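Local coordinates for capsid protein (Infectious hypodermal and hematopoietic necrosis virus, PDB 3N7X), which forms the icosahedral shell of a shrimp densovirus, sixty copies of its beta-barrel subunit assembling into the capsid with calcium ions bound, at residues G68-C73 with L180-S185; G64-K69 with A188-P193; Q263-M268 with N321-M326; E150-T155 with G198-M203. All blocks are in the same frame, centred on the assembly; numbering follows the deposited sequence.

Interaction 1 (G68-C73 with L180-S185)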
loop_
_atom_site.group_PDB
_atom_site.type_symbol
_atom_site.label_atom_id
_atom_site.label_comp_id
_atom_site.label_asym_id
_atom_site.label_seq_id
_atom_site.Cartn_x
_atom_site.Cartn_y
_atom_site.Cartn_z
ATOM N N GLY A 68 103.677 26.882 -5.335
ATOM C CA GLY A 68 102.648 26.185 -4.587
ATOM C C GLY A 68 103.201 25.615 -3.299
ATOM O O GLY A 68 102.823 24.520 -2.886
ATOM N N LYS A 69 104.082 26.367 -2.650
ATOM C CA LYS A 69 104.714 25.911 -1.417
ATOM C C LYS A 69 103.964 26.205 -0.116
ATOM O O LYS A 69 104.018 25.406 0.821
ATOM C CB LYS A 69 106.122 26.496 -1.325
ATOM C CG LYS A 69 107.008 26.154 -2.504
ATOM C CD LYS A 69 108.358 26.850 -2.390
ATOM C CE LYS A 69 109.276 26.467 -3.539
ATOM N NZ LYS A 69 110.557 27.227 -3.500
ATOM N N ASN A 70 103.277 27.344 -0.050
ATOM C CA ASN A 70 102.567 27.706 1.171
ATOM C C ASN A 70 101.105 28.082 1.006
ATOM O O ASN A 70 100.649 28.434 -0.081
ATOM C CB ASN A 70 103.271 28.868 1.880
ATOM C CG ASN A 70 104.733 28.594 2.143
ATOM O OD1 ASN A 70 105.582 28.870 1.300
ATOM N ND2 ASN A 70 105.035 28.035 3.312
ATOM N N LEU A 71 100.383 28.008 2.118
ATOM C CA LEU A 71 98.971 28.360 2.180
ATOM C C LEU A 71 98.726 28.895 3.582
ATOM O O LEU A 71 99.417 28.506 4.526
ATOM C CB LEU A 71 98.088 27.128 1.944
ATOM C CG LEU A 71 98.063 26.516 0.539
ATOM C CD1 LEU A 71 97.247 25.225 0.550
ATOM C CD2 LEU A 71 97.476 27.516 -0.449
ATOM N N TYR A 72 97.768 29.803 3.723
ATOM C CA TYR A 72 97.455 30.323 5.040
ATOM C C TYR A 72 96.625 29.250 5.709
ATOM O O TYR A 72 95.812 28.595 5.059
ATOM C CB TYR A 72 96.630 31.603 4.960
ATOM C CG TYR A 72 97.364 32.783 4.389
ATOM C CD1 TYR A 72 97.395 33.011 3.014
ATOM C CD2 TYR A 72 98.023 33.686 5.224
ATOM C CE1 TYR A 72 98.060 34.114 2.485
ATOM C CE2 TYR A 72 98.689 34.789 4.708
ATOM C CZ TYR A 72 98.706 35.000 3.339
ATOM O OH TYR A 72 99.367 36.095 2.826
ATOM N N CYS A 73 96.831 29.064 7.004
ATOM C CA CYS A 73 96.078 28.064 7.736
ATOM C C CYS A 73 95.241 28.713 8.828
ATOM O O CYS A 73 95.691 29.646 9.489
ATOM C CB CYS A 73 97.033 27.040 8.356
ATOM S SG CYS A 73 96.232 25.843 9.459
ATOM N N LEU A 180 101.013 31.451 7.485
ATOM C CA LEU A 180 101.451 30.593 6.392
ATOM C C LEU A 180 102.049 29.275 6.863
ATOM O O LEU A 180 102.816 29.224 7.826
ATOM C CB LEU A 180 102.468 31.321 5.513
ATOM C CG LEU A 180 101.930 32.414 4.586
ATOM C CD1 LEU A 180 103.091 33.006 3.799
ATOM C CD2 LEU A 180 100.881 31.835 3.636
ATOM N N VAL A 181 101.684 28.209 6.166
ATOM C CA VAL A 181 102.168 26.870 6.465
ATOM C C VAL A 181 102.752 26.304 5.177
ATOM O O VAL A 181 102.157 26.435 4.106
ATOM C CB VAL A 181 101.018 25.959 6.953
ATOM C CG1 VAL A 181 101.486 24.519 7.030
ATOM C CG2 VAL A 181 100.537 26.417 8.320
ATOM N N THR A 182 103.923 25.689 5.275
ATOM C CA THR A 182 104.554 25.118 4.097
ATOM C C THR A 182 103.942 23.753 3.816
ATOM O O THR A 182 104.096 22.822 4.604
ATOM C CB THR A 182 106.074 24.975 4.298
ATOM O OG1 THR A 182 106.642 26.270 4.526
ATOM C CG2 THR A 182 106.723 24.359 3.070
ATOM N N VAL A 183 103.246 23.642 2.690
ATOM C CA VAL A 183 102.598 22.392 2.321
ATOM C C VAL A 183 103.433 21.538 1.364
ATOM O O VAL A 183 103.305 20.316 1.350
ATOM C CB VAL A 183 101.208 22.661 1.696
ATOM C CG1 VAL A 183 100.312 23.348 2.709
ATOM C CG2 VAL A 183 101.346 23.529 0.471
ATOM N N GLN A 184 104.282 22.185 0.569
ATOM C CA GLN A 184 105.149 21.496 -0.389
ATOM C C GLN A 184 106.387 22.335 -0.631
ATOM O O GLN A 184 106.402 23.180 -1.531
ATOM C CB GLN A 184 104.444 21.292 -1.729
ATOM C CG GLN A 184 103.712 19.982 -1.872
ATOM C CD GLN A 184 104.576 18.796 -1.504
ATOM O OE1 GLN A 184 105.780 18.777 -1.785
ATOM N NE2 GLN A 184 103.966 17.789 -0.882
ATOM N N SER A 185 107.426 22.099 0.161
ATOM C CA SER A 185 108.665 22.862 0.038
ATOM C C SER A 185 109.276 22.848 -1.362
ATOM O O SER A 185 109.986 23.778 -1.734
ATOM C CB SER A 185 109.694 22.352 1.048
ATOM O OG SER A 185 109.973 20.981 0.827
#
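L180 lays its CD2 methyl squarely over one face of the Y72 ring, 3.5 Å from the ring centroid and 3° off the normal, a CH-pi contact made between antiparallel neighbours in a non-hydrogen-bonded pair. A chi1 of -74° sets L180 CG anti to its own carbonyl carbon, beside the backbone N, where it lies near CE2 of Y72, and the two side chains cross obliquely. On the same face N70 crosses T182, and its ND2 gives a weak, bent hydrogen bond to T182 OG1. The other face carries L71 and V181; V181 CG2 also meets C73 CB at 3.6 Å, while L71 CD1 meets V183 CG1 from a side chain running at about a right angle. L71 and V181 exchange two backbone hydrogen bonds. Where the strand of L180-S185 gives out, K69 O accepts from both V183 N (2.7 Å) and Q184 N (3.2 Å). The aliphatic part of K69 runs beside the carbonyls of Q184 and S185, CG to Q184 O being 3.2 Å. Outside the pair, the Y72 hydroxyl is hydrogen-bonded to D59 OD1. Apolar packing thus holds one face, CH-pi and polar pairs the other, and the doubly gripped K69 carbonyl joins the segments beyond.

Interaction 2 (G64-K69 with A188-P193). With CA (calcium ion), chain B.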
loop_
_atom_site.group_PDB
_atom_site.type_symbol
_atom_site.label_atom_id
_atom_site.label_comp_id
_atom_site.label_asym_id
_atom_site.label_seq_id
_atom_site.Cartn_x
_atom_site.Cartn_y
_atom_site.Cartn_z
ATOM N N GLY A 64 107.675 36.605 -4.267
ATOM C CA GLY A 64 108.249 36.741 -5.590
ATOM C C GLY A 64 107.309 36.039 -6.556
ATOM O O GLY A 64 106.095 36.212 -6.474
ATOM N N ASN A 65 107.848 35.238 -7.465
ATOM C CA ASN A 65 107.000 34.536 -8.417
ATOM C C ASN A 65 106.123 33.507 -7.727
ATOM O O ASN A 65 106.535 32.888 -6.745
ATOM C CB ASN A 65 107.851 33.856 -9.484
ATOM C CG ASN A 65 108.516 34.852 -10.408
ATOM O OD1 ASN A 65 108.271 36.057 -10.314
ATOM N ND2 ASN A 65 109.354 34.357 -11.314
ATOM N N PHE A 66 104.913 33.326 -8.247
ATOM C CA PHE A 66 103.981 32.369 -7.671
ATOM C C PHE A 66 104.572 30.972 -7.608
ATOM O O PHE A 66 105.314 30.561 -8.497
ATOM C CB PHE A 66 102.696 32.272 -8.503
ATOM C CG PHE A 66 101.915 33.551 -8.601
ATOM C CD1 PHE A 66 101.738 34.373 -7.489
ATOM C CD2 PHE A 66 101.294 33.900 -9.799
ATOM C CE1 PHE A 66 100.950 35.523 -7.566
ATOM C CE2 PHE A 66 100.501 35.048 -9.888
ATOM C CZ PHE A 66 100.327 35.859 -8.773
ATOM N N ASP A 67 104.232 30.246 -6.550
ATOM C CA ASP A 67 104.648 28.855 -6.393
ATOM C C ASP A 67 103.532 28.173 -5.605
ATOM O O ASP A 67 102.540 28.812 -5.256
ATOM C CB ASP A 67 105.996 28.729 -5.661
ATOM C CG ASP A 67 105.939 29.204 -4.222
ATOM O OD1 ASP A 67 105.012 28.804 -3.475
ATOM O OD2 ASP A 67 106.842 29.971 -3.832
ATOM N N GLY A 68 103.677 26.882 -5.335
ATOM C CA GLY A 68 102.648 26.185 -4.587
ATOM C C GLY A 68 103.201 25.615 -3.299
ATOM O O GLY A 68 102.823 24.520 -2.886
ATOM N N LYS A 69 104.082 26.367 -2.650
ATOM C CA LYS A 69 104.714 25.911 -1.417
ATOM C C LYS A 69 103.964 26.205 -0.116
ATOM O O LYS A 69 104.018 25.406 0.821
ATOM C CB LYS A 69 106.122 26.496 -1.325
ATOM C CG LYS A 69 107.008 26.154 -2.504
ATOM C CD LYS A 69 108.358 26.850 -2.390
ATOM C CE LYS A 69 109.276 26.467 -3.539
ATOM N NZ LYS A 69 110.557 27.227 -3.500
ATOM N N ALA A 188 107.526 24.294 -6.961
ATOM C CA ALA A 188 107.802 25.498 -7.727
ATOM C C ALA A 188 106.547 25.816 -8.544
ATOM O O ALA A 188 106.210 26.982 -8.755
ATOM C CB ALA A 188 108.993 25.273 -8.650
ATOM N N ASN A 189 105.866 24.765 -8.999
ATOM C CA ASN A 189 104.640 24.896 -9.786
ATOM C C ASN A 189 103.500 25.432 -8.918
ATOM O O ASN A 189 103.002 24.735 -8.028
ATOM C CB ASN A 189 104.257 23.536 -10.374
ATOM C CG ASN A 189 102.852 23.520 -10.939
ATOM O OD1 ASN A 189 102.360 24.530 -11.444
ATOM N ND2 ASN A 189 102.202 22.367 -10.871
ATOM N N TYR A 190 103.078 26.666 -9.189
ATOM C CA TYR A 190 102.028 27.292 -8.396
ATOM C C TYR A 190 100.662 26.623 -8.503
ATOM O O TYR A 190 99.772 26.914 -7.704
ATOM C CB TYR A 190 101.917 28.784 -8.743
ATOM C CG TYR A 190 101.119 29.095 -9.986
ATOM C CD1 TYR A 190 101.410 28.478 -11.203
ATOM C CD2 TYR A 190 100.074 30.023 -9.949
ATOM C CE1 TYR A 190 100.681 28.776 -12.352
ATOM C CE2 TYR A 190 99.336 30.333 -11.092
ATOM C CZ TYR A 190 99.643 29.706 -12.291
ATOM O OH TYR A 190 98.915 30.001 -13.422
ATOM N N GLU A 191 100.494 25.728 -9.474
ATOM C CA GLU A 191 99.220 25.026 -9.639
ATOM C C GLU A 191 99.117 23.778 -8.766
ATOM O O GLU A 191 98.075 23.125 -8.729
ATOM C CB GLU A 191 99.000 24.623 -11.109
ATOM C CG GLU A 191 98.356 25.708 -11.966
ATOM C CD GLU A 191 98.028 25.257 -13.389
ATOM O OE1 GLU A 191 97.601 24.098 -13.576
ATOM O OE2 GLU A 191 98.177 26.076 -14.323
ATOM N N ASP A 192 100.184 23.453 -8.046
ATOM C CA ASP A 192 100.176 22.249 -7.227
ATOM C C ASP A 192 98.970 22.107 -6.300
ATOM O O ASP A 192 98.339 21.049 -6.246
ATOM C CB ASP A 192 101.464 22.148 -6.413
ATOM C CG ASP A 192 101.773 20.718 -6.000
ATOM O OD1 ASP A 192 101.904 19.856 -6.900
ATOM O OD2 ASP A 192 101.882 20.450 -4.784
ATOM N N PRO A 193 98.624 23.169 -5.560
ATOM C CA PRO A 193 97.478 23.086 -4.650
ATOM C C PRO A 193 96.161 22.661 -5.307
ATOM O O PRO A 193 95.451 21.810 -4.769
ATOM C CB PRO A 193 97.410 24.490 -4.059
ATOM C CG PRO A 193 98.849 24.909 -4.047
ATOM C CD PRO A 193 99.313 24.463 -5.415
HETATM CA CA CA B . 98.311 26.312 -16.583
HETATM O O HOH W 1 100.921 21.928 -2.888
HETATM O O HOH W 2 98.599 28.537 -15.695
HETATM O O HOH W 3 97.716 24.005 -16.201
HETATM O O HOH W 4 98.370 27.909 -18.348
#
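F66 and Y190 meet mainly through their CB atoms, 3.6 Å apart. Their rings are nearly parallel, planes at 15°, but slid so far that they barely overlap, with centroids 5.9 Å apart. Y190 CB also lies against the backbone of D67, 3.5 Å from both D67 N and D67 O. P270 packs on the side chains of both F66 and Y190, and K272 makes a cation-pi contact with Y190.

Backbone packing is close as well. D67 and Y190 have CA atoms 3.6 Å apart, and CA-H...O contacts run from D67 CA to A188 O and from Y190 CA to D67 O. G68 CA lies 3.8 Å from P193 CD, with no side chain of its own between the two segments.

No direct hydrogen bond crosses, but one water donates to both G68 O and D192 OD2. Within the segments, D67 OD1 accepts from K69 N at 2.7 Å, closing an Asx turn, and N189 OD1 caps E191 N from a type I turn leading into helix 192-196.

Metal coordination lies on the far side of this turn. E191 OE2 binds a calcium ion at 2.3 Å, and three waters complete part of its shell. One of these also hydrogen-bonds Y190 OH, and another donates to E191 OE1. Y55 O and Q176 O of a neighbouring subunit supply the remaining ligands, making this a calcium site at a subunit interface of the capsid, reached from a capped turn ahead of a helix.

Interaction 3 (Q263-M268 with N321-M326)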
loop_
_atom_site.group_PDB
_atom_site.type_symbol
_atom_site.label_atom_id
_atom_site.label_comp_id
_atom_site.label_asym_id
_atom_site.label_seq_id
_atom_site.Cartn_x
_atom_site.Cartn_y
_atom_site.Cartn_z
ATOM N N GLN A 263 90.944 21.265 9.008
ATOM C CA GLN A 263 91.088 22.705 9.183
ATOM C C GLN A 263 91.225 23.224 7.757
ATOM O O GLN A 263 91.422 22.438 6.829
ATOM C CB GLN A 263 92.331 23.069 10.017
ATOM C CG GLN A 263 93.661 22.529 9.505
ATOM C CD GLN A 263 94.043 21.197 10.138
ATOM O OE1 GLN A 263 93.397 20.174 9.907
ATOM N NE2 GLN A 263 95.097 21.211 10.945
ATOM N N ILE A 264 91.120 24.531 7.562
ATOM C CA ILE A 264 91.209 25.056 6.209
ATOM C C ILE A 264 92.519 25.747 5.867
ATOM O O ILE A 264 93.239 26.221 6.743
ATOM C CB ILE A 264 90.045 26.020 5.925
ATOM C CG1 ILE A 264 90.074 27.180 6.914
ATOM C CG2 ILE A 264 88.724 25.279 6.040
ATOM C CD1 ILE A 264 88.964 28.174 6.693
ATOM N N PHE A 265 92.813 25.783 4.571
ATOM C CA PHE A 265 94.013 26.410 4.040
ATOM C C PHE A 265 93.553 27.362 2.945
ATOM O O PHE A 265 92.605 27.058 2.222
ATOM C CB PHE A 265 94.943 25.340 3.479
ATOM C CG PHE A 265 95.472 24.405 4.527
ATOM C CD1 PHE A 265 96.546 24.776 5.329
ATOM C CD2 PHE A 265 94.869 23.169 4.744
ATOM C CE1 PHE A 265 97.014 23.928 6.337
ATOM C CE2 PHE A 265 95.327 22.318 5.746
ATOM C CZ PHE A 265 96.402 22.699 6.544
ATOM N N MET A 266 94.209 28.513 2.821
ATOM C CA MET A 266 93.789 29.496 1.825
ATOM C C MET A 266 94.916 30.241 1.145
ATOM O O MET A 266 96.072 30.158 1.550
ATOM C CB MET A 266 92.887 30.544 2.475
ATOM C CG MET A 266 91.743 29.986 3.275
ATOM S SD MET A 266 91.503 30.959 4.771
ATOM C CE MET A 266 92.962 30.450 5.688
ATOM N N ARG A 267 94.535 30.986 0.113
ATOM C CA ARG A 267 95.436 31.832 -0.657
ATOM C C ARG A 267 94.593 32.549 -1.695
ATOM O O ARG A 267 93.670 31.965 -2.263
ATOM C CB ARG A 267 96.524 31.015 -1.365
ATOM C CG ARG A 267 96.082 30.332 -2.648
ATOM C CD ARG A 267 97.267 29.716 -3.371
ATOM N NE ARG A 267 96.863 29.048 -4.604
ATOM C CZ ARG A 267 97.701 28.444 -5.440
ATOM N NH1 ARG A 267 99.002 28.418 -5.180
ATOM N NH2 ARG A 267 97.238 27.865 -6.540
ATOM N N MET A 268 94.880 33.823 -1.922
ATOM C CA MET A 268 94.149 34.559 -2.937
ATOM C C MET A 268 94.547 33.826 -4.216
ATOM O O MET A 268 95.703 33.425 -4.363
ATOM C CB MET A 268 94.615 36.016 -2.968
ATOM C CG MET A 268 93.826 36.920 -3.903
ATOM S SD MET A 268 92.165 37.435 -3.349
ATOM C CE MET A 268 91.975 36.516 -1.892
ATOM N N ASN A 321 104.080 26.563 15.942
ATOM C CA ASN A 321 104.712 26.514 14.621
ATOM C C ASN A 321 104.490 25.200 13.889
ATOM O O ASN A 321 105.203 24.885 12.929
ATOM C CB ASN A 321 106.218 26.766 14.730
ATOM C CG ASN A 321 106.927 25.736 15.600
ATOM O OD1 ASN A 321 106.367 24.688 15.933
ATOM N ND2 ASN A 321 108.171 26.028 15.962
ATOM N N LYS A 322 103.506 24.436 14.348
ATOM C CA LYS A 322 103.188 23.157 13.729
ATOM C C LYS A 322 101.720 23.083 13.332
ATOM O O LYS A 322 100.870 23.787 13.882
ATOM C CB LYS A 322 103.502 22.001 14.680
ATOM C CG LYS A 322 104.962 21.844 15.013
ATOM C CD LYS A 322 105.775 21.453 13.800
ATOM C CE LYS A 322 107.252 21.421 14.160
ATOM N NZ LYS A 322 108.111 21.080 12.994
ATOM N N CYS A 323 101.439 22.211 12.375
ATOM C CA CYS A 323 100.089 22.009 11.884
ATOM C C CYS A 323 99.847 20.509 11.758
ATOM O O CYS A 323 100.515 19.830 10.976
ATOM C CB CYS A 323 99.939 22.689 10.526
ATOM S SG CYS A 323 98.447 22.256 9.616
ATOM N N TYR A 324 98.903 19.991 12.538
ATOM C CA TYR A 324 98.586 18.566 12.499
ATOM C C TYR A 324 97.255 18.322 11.808
ATOM O O TYR A 324 96.224 18.859 12.218
ATOM C CB TYR A 324 98.538 18.000 13.918
ATOM C CG TYR A 324 99.878 18.012 14.606
ATOM C CD1 TYR A 324 100.772 16.950 14.451
ATOM C CD2 TYR A 324 100.269 19.099 15.389
ATOM C CE1 TYR A 324 102.027 16.972 15.059
ATOM C CE2 TYR A 324 101.519 19.133 16.001
ATOM C CZ TYR A 324 102.394 18.068 15.831
ATOM O OH TYR A 324 103.640 18.114 16.411
ATOM N N ILE A 325 97.276 17.503 10.763
ATOM C CA ILE A 325 96.062 17.198 10.024
ATOM C C ILE A 325 95.557 15.801 10.359
ATOM O O ILE A 325 96.307 14.828 10.306
ATOM C CB ILE A 325 96.312 17.299 8.519
ATOM C CG1 ILE A 325 96.842 18.693 8.193
ATOM C CG2 ILE A 325 95.027 17.023 7.757
ATOM C CD1 ILE A 325 97.271 18.860 6.764
ATOM N N MET A 326 94.277 15.712 10.704
ATOM C CA MET A 326 93.660 14.440 11.060
ATOM C C MET A 326 93.177 13.638 9.846
ATOM O O MET A 326 92.599 14.193 8.914
ATOM C CB MET A 326 92.474 14.690 11.986
ATOM C CG MET A 326 91.821 13.424 12.505
ATOM S SD MET A 326 90.210 13.748 13.253
ATOM C CE MET A 326 90.682 14.473 14.817
HETATM O O HOH W 5 92.665 17.919 11.119
#
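The backbones of Q263-M268 and N321-M326 stay apart, their nearest CA atoms, those of Q263 and I325, being 7.5 Å from each other, so side chains of Q263-M268 bridge the gap to both backbone and side chains of N321-M326. Q263 makes the polar link. Its chain leaves with CG between the backbone N and the carbonyl carbon (chi1 56°) and bends at chi2, bringing the amide to the second segment. NE2 donates to Y324 O at 2.9 Å in a nearly straight bond, 171° at the hydrogen. The acceptor lies in the plane of the Q263 amide, whereas the donor stands well above the carbonyl plane of Y324. OE1 of the same amide accepts from a water 2.7 Å away, which in turn accepts from M326 N. The amide thus reaches backbone on both sides of I325, once directly and once through water.

F265 supplies the apolar half. C323 SG lies in the plane of its ring, at the edge, 3.7 Å from CZ, a cysteine sulfur-aromatic contact. I325 comes tip to tip with the ring, CD1 standing 3.9 Å from CZ. C323 SG also lies beside Q263 NE2, which joins the two patches. Around them, L71 and C73 pack on F265, while L162 touches C323. I325 O accepts from Q239 NE2 and from Q310 NE2 of a neighbouring subunit. Strand 264-268 is interior to the seven-stranded antiparallel sheet and strand 322-324 outermost within this chain; F265 and C323 join these non-adjacent strands, Q263 and I325 the loop ends beside them, consistent with packing inside a beta-barrel.

Interaction 4 (E150-T155 with G198-M203)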
loop_
_atom_site.group_PDB
_atom_site.type_symbol
_atom_site.label_atom_id
_atom_site.label_comp_id
_atom_site.label_asym_id
_atom_site.label_seq_id
_atom_site.Cartn_x
_atom_site.Cartn_y
_atom_site.Cartn_z
ATOM N N GLU A 150 90.918 31.258 -2.587
ATOM C CA GLU A 150 90.798 29.807 -2.724
ATOM C C GLU A 150 90.893 29.183 -1.332
ATOM O O GLU A 150 91.751 29.562 -0.534
ATOM C CB GLU A 150 91.910 29.246 -3.618
ATOM C CG GLU A 150 91.971 29.874 -5.003
ATOM C CD GLU A 150 93.025 29.241 -5.910
ATOM O OE1 GLU A 150 94.094 28.830 -5.404
ATOM O OE2 GLU A 150 92.788 29.174 -7.137
ATOM N N ILE A 151 90.000 28.240 -1.041
ATOM C CA ILE A 151 89.975 27.567 0.254
ATOM C C ILE A 151 90.103 26.062 0.043
ATOM O O ILE A 151 89.340 25.467 -0.724
ATOM C CB ILE A 151 88.665 27.892 1.001
ATOM C CG1 ILE A 151 88.554 29.407 1.180
ATOM C CG2 ILE A 151 88.631 27.186 2.349
ATOM C CD1 ILE A 151 87.229 29.868 1.723
ATOM N N PHE A 152 91.065 25.454 0.733
ATOM C CA PHE A 152 91.337 24.024 0.601
ATOM C C PHE A 152 91.240 23.235 1.909
ATOM O O PHE A 152 91.348 23.791 3.002
ATOM C CB PHE A 152 92.753 23.816 0.056
ATOM C CG PHE A 152 93.033 24.527 -1.240
ATOM C CD1 PHE A 152 92.676 23.955 -2.459
ATOM C CD2 PHE A 152 93.682 25.758 -1.244
ATOM C CE1 PHE A 152 92.967 24.597 -3.667
ATOM C CE2 PHE A 152 93.977 26.409 -2.444
ATOM C CZ PHE A 152 93.620 25.828 -3.657
ATOM N N LYS A 153 91.050 21.925 1.763
ATOM C CA LYS A 153 90.996 20.974 2.873
ATOM C C LYS A 153 91.666 19.720 2.320
ATOM O O LYS A 153 91.424 19.335 1.171
ATOM C CB LYS A 153 89.559 20.633 3.276
ATOM C CG LYS A 153 88.787 21.737 3.987
ATOM C CD LYS A 153 87.372 21.253 4.312
ATOM C CE LYS A 153 86.508 22.337 4.941
ATOM N NZ LYS A 153 85.166 21.821 5.345
ATOM N N ASP A 154 92.518 19.095 3.123
ATOM C CA ASP A 154 93.219 17.893 2.693
ATOM C C ASP A 154 92.354 16.670 2.973
ATOM O O ASP A 154 92.567 15.955 3.948
ATOM C CB ASP A 154 94.562 17.793 3.426
ATOM C CG ASP A 154 95.301 16.496 3.135
ATOM O OD1 ASP A 154 95.063 15.888 2.065
ATOM O OD2 ASP A 154 96.134 16.091 3.979
ATOM N N THR A 155 91.378 16.431 2.105
ATOM C CA THR A 155 90.475 15.306 2.285
ATOM C C THR A 155 90.999 13.978 1.763
ATOM O O THR A 155 90.541 12.921 2.200
ATOM C CB THR A 155 89.114 15.570 1.612
ATOM O OG1 THR A 155 89.312 15.854 0.223
ATOM C CG2 THR A 155 88.415 16.742 2.269
ATOM N N GLY A 198 91.996 17.645 -2.157
ATOM C CA GLY A 198 90.708 17.052 -2.481
ATOM C C GLY A 198 89.508 17.975 -2.421
ATOM O O GLY A 198 88.597 17.868 -3.240
ATOM N N PHE A 199 89.498 18.874 -1.443
ATOM C CA PHE A 199 88.402 19.815 -1.282
ATOM C C PHE A 199 88.832 21.215 -1.683
ATOM O O PHE A 199 89.914 21.674 -1.324
ATOM C CB PHE A 199 87.942 19.849 0.169
ATOM C CG PHE A 199 86.946 20.936 0.464
ATOM C CD1 PHE A 199 85.579 20.677 0.428
ATOM C CD2 PHE A 199 87.374 22.220 0.783
ATOM C CE1 PHE A 199 84.647 21.688 0.710
ATOM C CE2 PHE A 199 86.456 23.236 1.064
ATOM C CZ PHE A 199 85.090 22.970 1.028
ATOM N N MET A 200 87.969 21.907 -2.408
ATOM C CA MET A 200 88.284 23.255 -2.826
ATOM C C MET A 200 87.029 24.061 -3.099
ATOM O O MET A 200 86.072 23.557 -3.682
ATOM C CB MET A 200 89.143 23.240 -4.093
ATOM C CG MET A 200 89.333 24.626 -4.685
ATOM S SD MET A 200 90.097 24.666 -6.321
ATOM C CE MET A 200 90.518 26.409 -6.457
ATOM N N GLU A 201 87.035 25.314 -2.663
ATOM C CA GLU A 201 85.912 26.195 -2.920
ATOM C C GLU A 201 86.438 27.614 -3.006
ATOM O O GLU A 201 87.545 27.904 -2.542
ATOM C CB GLU A 201 84.832 26.073 -1.839
ATOM C CG GLU A 201 85.108 26.745 -0.514
ATOM C CD GLU A 201 83.919 26.609 0.439
ATOM O OE1 GLU A 201 82.801 27.029 0.059
ATOM O OE2 GLU A 201 84.093 26.081 1.562
ATOM N N GLN A 202 85.656 28.489 -3.623
ATOM C CA GLN A 202 86.059 29.873 -3.792
ATOM C C GLN A 202 85.237 30.802 -2.923
ATOM O O GLN A 202 84.102 30.491 -2.565
ATOM C CB GLN A 202 85.883 30.295 -5.251
ATOM C CG GLN A 202 86.582 29.408 -6.253
ATOM C CD GLN A 202 86.301 29.828 -7.683
ATOM O OE1 GLN A 202 85.625 30.833 -7.926
ATOM N NE2 GLN A 202 86.824 29.063 -8.644
ATOM N N MET A 203 85.818 31.945 -2.579
ATOM C CA MET A 203 85.107 32.940 -1.802
ATOM C C MET A 203 85.282 34.275 -2.498
ATOM O O MET A 203 86.400 34.664 -2.834
ATOM C CB MET A 203 85.648 33.049 -0.383
ATOM C CG MET A 203 84.927 34.123 0.421
ATOM S SD MET A 203 85.581 34.352 2.084
ATOM C CE MET A 203 84.434 35.603 2.766
HETATM O O HOH W 6 93.490 16.260 -0.158
HETATM O O HOH W 7 87.158 15.594 -1.471
#
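The F199 ring carries K153 over one face: CD lies 3.7 Å above the plane, offset toward the rim, and NZ stands 4.7 Å from the centroid, 17° off the normal, in a cation-pi contact. The two side chains run side by side in the same direction, with K153 extended beyond CG. At the edge of this ring, in its plane, sits E201 OE2, which is also hydrogen-bonded to Y211 OH. E201 OE2 is 5.8 Å from K153 NZ, not in contact, so any electrostatic help to the lysine is probably modest; E201 OE1 is salt-bridged to K209.

On the opposite face of the sheet the F152 ring lies beside M200, CE1 meeting CG at 3.8 Å, and M200 SD makes an oblique Met-aromatic contact. M200 is extended, its CG anti to the backbone N (chi1 172°), and carries CE to within 3.6 Å of E150 OE2. That carboxylate oxygen hydrogen-bonds S269 OG and Y55 OH of a neighbouring subunit, and E150 OE1 is salt-bridged to R267. I151 packs CD1 on M203 CB.

I151 and E201 form two backbone hydrogen bonds, and K153 and F199 two longer ones of 3.3 Å each. Beyond the strand ends, one water bridges D154 OD1 and G198 N. Another hydrogen-bonds T155 OG1 and, weakly, G198 O.

M200 O accepts from Q39 NE2 of a further subunit. The antiparallel pairing joins strand 199-203, outermost within this chain, to strand 149-153 in the seven-stranded sheet of the capsid protein's beta-barrel framework.

Overall arrangement
From the N terminus, the loop after strand 45-59 enters interaction 2 and passes straight into interaction 1, the two sharing G68 and K69; interaction 1 closes at 180-185 and interaction 2 just after it, at 188-193, so the first nests inside the second. Interaction 4 opens at 150-155, within both loops, and closes at 198-203, beyond both, so it crosses them. Interaction 3 follows in series, opening at 263-268 and closing near the C terminus. Strand 264-268 lies between strands 70-74 and 149-153 in the seven-stranded sheet, joining interactions 1, 3 and 4. R267 extends this to interaction 2 through Y190 O.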